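Local coordinates for protein pullulanase (Bacillus acidopullulyticus, PDB 2WAN) that hydrolyses alpha-1,6-glucosidic linkages in pullulan and probably the branch points of starch-type polysaccharides, at residues H827-N841 / L856-V870. Sequence-based numbering, arbitrary orientation.
Sequences HPAFRMTTADQIKQN and LKNYANHDTWKNIIV. With SO4 (sulfate ion), chain L; SO4 (sulfate ion), chain J.
D863 grips H827 and A829 at the join between the end of helix 811-826, which follows the last strand of the catalytic (beta/alpha)8 barrel in the chain, and the hairpin loop of the C-terminal all-beta domain. Its OD1 accepts from H827 ND1 at 2.6 Å through the syn lone pair, ring and carboxylate lying nearly coplanar (12°). The anti lone pair of OD1 takes W865 N, closing an Asx turn, and OD2 receives A829 N at 2.9 Å. With NE2 hydrogen-bonded to E899 OE1, the imidazole has both nitrogens engaged; its CE1 sits 3.2 Å from W865 CD2, over the indole in a face-to-face stack. A leucine in place of W865, with no flat surface to lay on the imidazole, would probably leave that face of H827 poorly packed and its ring less firmly held against turning.

Farther along, N861 turns its CG anti to the backbone N (chi1 -163°), which carries its amide in among the 827-841 backbone and Q837. ND2 donates to P828 O at 3.0 Å from above the carbonyl plane, on the face opposite R831 N. OD1 accepts from Q837 NE2 and a water, while Q837 OE1 takes T833 N. A sulfate, probably from the crystallisation liquor, is held by N861 N, N841 ND2 and Q837 NE2. At the helix end, N841 O accepts K857 N, and N858 ND2 donates almost straight (175°) to N841 OD1 at 2.9 Å.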
# COMPACT_ATOMS: atom_id res chain seq x y z
N HIS A 827 -3.07 -29.20 9.83
CA HIS A 827 -3.81 -28.97 11.06
C HIS A 827 -4.50 -27.63 11.09
O HIS A 827 -3.89 -26.62 11.45
CB HIS A 827 -2.89 -29.19 12.28
CG HIS A 827 -2.59 -30.63 12.48
ND1 HIS A 827 -3.51 -31.51 13.01
CD2 HIS A 827 -1.52 -31.37 12.10
CE1 HIS A 827 -3.00 -32.73 12.98
NE2 HIS A 827 -1.80 -32.67 12.44
N PRO A 828 -5.79 -27.63 10.71
CA PRO A 828 -6.54 -26.37 10.59
C PRO A 828 -6.80 -25.63 11.92
O PRO A 828 -7.22 -24.47 11.90
CB PRO A 828 -7.84 -26.80 9.88
CG PRO A 828 -8.03 -28.26 10.24
CD PRO A 828 -6.59 -28.80 10.30
N ALA A 829 -6.51 -26.26 13.07
CA ALA A 829 -6.56 -25.56 14.37
C ALA A 829 -5.62 -24.36 14.40
O ALA A 829 -5.90 -23.37 15.06
CB ALA A 829 -6.18 -26.52 15.50
N PHE A 830 -4.51 -24.45 13.66
CA PHE A 830 -3.58 -23.34 13.51
C PHE A 830 -4.09 -22.21 12.62
O PHE A 830 -3.46 -21.14 12.54
CB PHE A 830 -2.25 -23.85 12.93
CG PHE A 830 -1.48 -24.76 13.87
CD1 PHE A 830 -0.87 -24.25 15.01
CD2 PHE A 830 -1.36 -26.12 13.58
CE1 PHE A 830 -0.14 -25.10 15.87
CE2 PHE A 830 -0.63 -26.97 14.41
CZ PHE A 830 -0.03 -26.46 15.57
N ARG A 831 -5.24 -22.43 11.97
CA ARG A 831 -5.72 -21.57 10.89
C ARG A 831 -7.21 -21.26 11.10
O ARG A 831 -8.01 -21.28 10.15
CB ARG A 831 -5.50 -22.26 9.54
CG ARG A 831 -4.02 -22.47 9.23
CD ARG A 831 -3.85 -23.16 7.89
NE ARG A 831 -3.94 -24.61 7.98
CZ ARG A 831 -4.94 -25.36 7.52
NH1 ARG A 831 -6.01 -24.83 6.92
NH2 ARG A 831 -4.86 -26.68 7.67
N MET A 832 -7.58 -20.96 12.34
CA MET A 832 -8.96 -20.49 12.60
C MET A 832 -9.24 -19.22 11.79
O MET A 832 -8.33 -18.44 11.48
CB MET A 832 -9.18 -20.28 14.10
CG MET A 832 -9.16 -21.58 14.84
SD MET A 832 -9.49 -21.39 16.60
CE MET A 832 -7.84 -21.59 17.30
N THR A 833 -10.51 -19.04 11.40
CA THR A 833 -10.84 -17.98 10.43
C THR A 833 -11.59 -16.78 11.04
O THR A 833 -11.72 -15.73 10.39
CB THR A 833 -11.65 -18.52 9.23
OG1 THR A 833 -12.90 -19.05 9.70
CG2 THR A 833 -10.88 -19.64 8.46
N THR A 834 -12.08 -16.92 12.27
CA THR A 834 -12.76 -15.82 12.95
C THR A 834 -12.22 -15.57 14.35
O THR A 834 -11.65 -16.48 14.99
CB THR A 834 -14.29 -16.06 13.05
OG1 THR A 834 -14.54 -17.07 14.03
CG2 THR A 834 -14.88 -16.48 11.70
N ALA A 835 -12.40 -14.34 14.81
CA ALA A 835 -12.07 -13.96 16.18
C ALA A 835 -12.83 -14.81 17.20
O ALA A 835 -12.25 -15.23 18.19
CB ALA A 835 -12.33 -12.49 16.41
N ASP A 836 -14.13 -15.03 16.97
CA ASP A 836 -14.90 -15.87 17.89
C ASP A 836 -14.36 -17.30 18.03
O ASP A 836 -14.30 -17.80 19.15
CB ASP A 836 -16.39 -15.90 17.52
CG ASP A 836 -17.07 -14.55 17.65
OD1 ASP A 836 -16.53 -13.64 18.31
OD2 ASP A 836 -18.17 -14.39 17.08
N GLN A 837 -13.97 -17.94 16.93
CA GLN A 837 -13.35 -19.26 17.01
C GLN A 837 -12.12 -19.22 17.89
O GLN A 837 -11.92 -20.12 18.69
CB GLN A 837 -12.88 -19.78 15.64
CG GLN A 837 -13.87 -20.57 14.85
CD GLN A 837 -13.21 -21.15 13.61
OE1 GLN A 837 -12.43 -20.47 12.94
NE2 GLN A 837 -13.50 -22.41 13.33
N ILE A 838 -11.27 -18.20 17.69
CA ILE A 838 -10.02 -18.11 18.48
C ILE A 838 -10.33 -17.92 19.97
O ILE A 838 -9.74 -18.59 20.84
CB ILE A 838 -9.09 -17.00 17.94
CG1 ILE A 838 -8.65 -17.32 16.49
CG2 ILE A 838 -7.88 -16.80 18.87
CD1 ILE A 838 -7.97 -16.15 15.73
N LYS A 839 -11.28 -17.04 20.29
CA LYS A 839 -11.65 -16.82 21.69
C LYS A 839 -12.25 -18.09 22.30
O LYS A 839 -12.04 -18.38 23.48
CB LYS A 839 -12.62 -15.64 21.81
CG LYS A 839 -11.99 -14.29 21.44
CD LYS A 839 -13.06 -13.24 21.19
CE LYS A 839 -12.50 -12.04 20.45
NZ LYS A 839 -11.80 -11.08 21.34
N GLN A 840 -12.96 -18.86 21.49
CA GLN A 840 -13.57 -20.11 21.96
C GLN A 840 -12.55 -21.21 22.20
O GLN A 840 -12.65 -21.97 23.18
CB GLN A 840 -14.64 -20.58 20.97
CG GLN A 840 -15.28 -21.94 21.30
CD GLN A 840 -15.96 -22.59 20.10
OE1 GLN A 840 -16.64 -21.92 19.31
NE2 GLN A 840 -15.79 -23.90 19.95
N ASN A 841 -11.55 -21.31 21.31
CA ASN A 841 -10.72 -22.53 21.25
C ASN A 841 -9.28 -22.39 21.72
O ASN A 841 -8.62 -23.40 21.97
CB ASN A 841 -10.68 -23.10 19.83
CG ASN A 841 -12.03 -23.58 19.34
OD1 ASN A 841 -12.86 -24.08 20.11
ND2 ASN A 841 -12.24 -23.47 18.02
N LEU A 856 -4.90 -25.35 21.83
CA LEU A 856 -5.94 -25.25 20.80
C LEU A 856 -6.88 -26.40 21.09
O LEU A 856 -6.51 -27.58 20.93
CB LEU A 856 -5.32 -25.35 19.38
CG LEU A 856 -4.20 -24.34 19.08
CD1 LEU A 856 -3.57 -24.55 17.71
CD2 LEU A 856 -4.72 -22.89 19.20
N LYS A 857 -8.09 -26.09 21.56
CA LYS A 857 -8.99 -27.12 22.08
C LYS A 857 -10.15 -27.42 21.14
O LYS A 857 -10.44 -26.65 20.24
CB LYS A 857 -9.59 -26.66 23.41
CG LYS A 857 -8.54 -26.32 24.47
CD LYS A 857 -9.18 -25.52 25.61
CE LYS A 857 -9.65 -24.15 25.10
NZ LYS A 857 -10.67 -23.47 25.95
N ASN A 858 -10.82 -28.53 21.42
CA ASN A 858 -12.16 -28.80 20.87
C ASN A 858 -12.10 -29.17 19.39
O ASN A 858 -13.00 -28.79 18.65
CB ASN A 858 -13.11 -27.56 21.02
CG ASN A 858 -13.20 -26.99 22.44
OD1 ASN A 858 -13.35 -27.75 23.42
ND2 ASN A 858 -13.14 -25.63 22.56
N TYR A 859 -11.06 -29.87 18.95
CA TYR A 859 -10.85 -30.15 17.50
C TYR A 859 -11.01 -28.85 16.71
O TYR A 859 -11.81 -28.77 15.76
CB TYR A 859 -11.88 -31.18 16.97
CG TYR A 859 -11.89 -32.49 17.71
CD1 TYR A 859 -10.90 -33.43 17.50
CD2 TYR A 859 -12.92 -32.79 18.62
CE1 TYR A 859 -10.89 -34.63 18.19
CE2 TYR A 859 -12.93 -34.00 19.32
CZ TYR A 859 -11.92 -34.91 19.09
OH TYR A 859 -11.89 -36.12 19.75
N ALA A 860 -10.25 -27.82 17.09
CA ALA A 860 -10.47 -26.46 16.61
C ALA A 860 -10.51 -26.37 15.08
O ALA A 860 -9.62 -26.91 14.41
CB ALA A 860 -9.42 -25.51 17.18
N ASN A 861 -11.56 -25.73 14.54
CA ASN A 861 -11.66 -25.55 13.08
C ASN A 861 -11.54 -26.88 12.29
O ASN A 861 -10.93 -26.94 11.21
CB ASN A 861 -10.59 -24.54 12.62
CG ASN A 861 -10.86 -23.97 11.23
OD1 ASN A 861 -12.01 -23.76 10.83
ND2 ASN A 861 -9.78 -23.68 10.49
N HIS A 862 -12.17 -27.94 12.83
CA HIS A 862 -12.20 -29.26 12.19
C HIS A 862 -10.82 -29.94 12.13
O HIS A 862 -10.54 -30.71 11.21
CB HIS A 862 -12.85 -29.20 10.80
CG HIS A 862 -14.33 -28.95 10.83
ND1 HIS A 862 -15.03 -28.73 11.99
CD2 HIS A 862 -15.22 -28.83 9.82
CE1 HIS A 862 -16.31 -28.52 11.69
NE2 HIS A 862 -16.45 -28.58 10.39
N ASP A 863 -9.98 -29.67 13.12
CA ASP A 863 -8.73 -30.44 13.25
C ASP A 863 -9.00 -31.88 13.63
O ASP A 863 -9.98 -32.16 14.35
CB ASP A 863 -7.81 -29.79 14.30
CG ASP A 863 -6.36 -29.98 13.96
OD1 ASP A 863 -5.85 -31.11 14.17
OD2 ASP A 863 -5.75 -29.02 13.44
N THR A 864 -8.13 -32.79 13.21
CA THR A 864 -8.22 -34.19 13.61
C THR A 864 -7.57 -34.46 14.97
O THR A 864 -7.65 -35.58 15.50
CB THR A 864 -7.63 -35.14 12.56
OG1 THR A 864 -6.27 -34.76 12.29
CG2 THR A 864 -8.44 -35.09 11.25
N TRP A 865 -6.92 -33.44 15.53
CA TRP A 865 -6.39 -33.57 16.90
C TRP A 865 -7.28 -32.78 17.87
O TRP A 865 -7.53 -31.59 17.66
CB TRP A 865 -4.94 -33.05 16.97
CG TRP A 865 -3.93 -33.96 16.32
CD1 TRP A 865 -4.10 -35.27 15.94
CD2 TRP A 865 -2.55 -33.63 16.03
NE1 TRP A 865 -2.91 -35.76 15.39
CE2 TRP A 865 -1.96 -34.78 15.44
CE3 TRP A 865 -1.79 -32.47 16.18
CZ2 TRP A 865 -0.61 -34.81 15.04
CZ3 TRP A 865 -0.45 -32.49 15.77
CH2 TRP A 865 0.13 -33.65 15.21
N LYS A 866 -7.74 -33.44 18.93
CA LYS A 866 -8.65 -32.82 19.90
C LYS A 866 -8.05 -31.57 20.57
O LYS A 866 -8.65 -30.48 20.56
CB LYS A 866 -9.06 -33.84 20.98
CG LYS A 866 -10.03 -33.25 22.01
CD LYS A 866 -10.49 -34.31 23.01
CE LYS A 866 -11.59 -33.75 23.90
NZ LYS A 866 -12.05 -34.77 24.91
N ASN A 867 -6.88 -31.76 21.18
CA ASN A 867 -6.17 -30.69 21.84
C ASN A 867 -4.75 -30.65 21.30
O ASN A 867 -4.10 -31.71 21.17
CB ASN A 867 -6.13 -30.95 23.36
CG ASN A 867 -7.50 -30.90 24.01
OD1 ASN A 867 -8.34 -30.05 23.67
ND2 ASN A 867 -7.75 -31.82 24.94
N ILE A 868 -4.28 -29.44 20.99
CA ILE A 868 -2.88 -29.23 20.62
C ILE A 868 -2.26 -28.24 21.59
O ILE A 868 -2.81 -27.17 21.86
CB ILE A 868 -2.75 -28.67 19.19
CG1 ILE A 868 -3.53 -29.56 18.20
CG2 ILE A 868 -1.25 -28.54 18.79
CD1 ILE A 868 -3.52 -29.07 16.76
N ILE A 869 -1.09 -28.60 22.12
CA ILE A 869 -0.34 -27.64 22.95
C ILE A 869 0.93 -27.20 22.23
O ILE A 869 1.63 -28.03 21.67
CB ILE A 869 0.01 -28.19 24.35
CG1 ILE A 869 -1.24 -28.23 25.22
CG2 ILE A 869 1.13 -27.32 25.02
CD1 ILE A 869 -1.03 -28.99 26.55
N VAL A 870 1.19 -25.89 22.22
CA VAL A 870 2.43 -25.36 21.67
C VAL A 870 3.10 -24.54 22.79
O VAL A 870 2.42 -23.76 23.47
CB VAL A 870 2.17 -24.40 20.47
CG1 VAL A 870 3.46 -23.71 19.99
CG2 VAL A 870 1.51 -25.16 19.31
S SO4 L . -15.09 -24.99 15.52
O1 SO4 L . -15.05 -25.97 14.43
O2 SO4 L . -15.74 -23.77 15.04
O3 SO4 L . -13.73 -24.71 15.97
O4 SO4 L . -15.85 -25.51 16.66
S SO4 J . -7.77 -27.59 5.37
O1 SO4 J . -9.05 -28.30 5.34
O2 SO4 J . -7.10 -27.72 4.06
O3 SO4 J . -6.90 -28.23 6.38
O4 SO4 J . -8.02 -26.16 5.64
O HOH W 1 -13.31 -21.84 9.71
O HOH W 2 -13.01 -24.68 25.23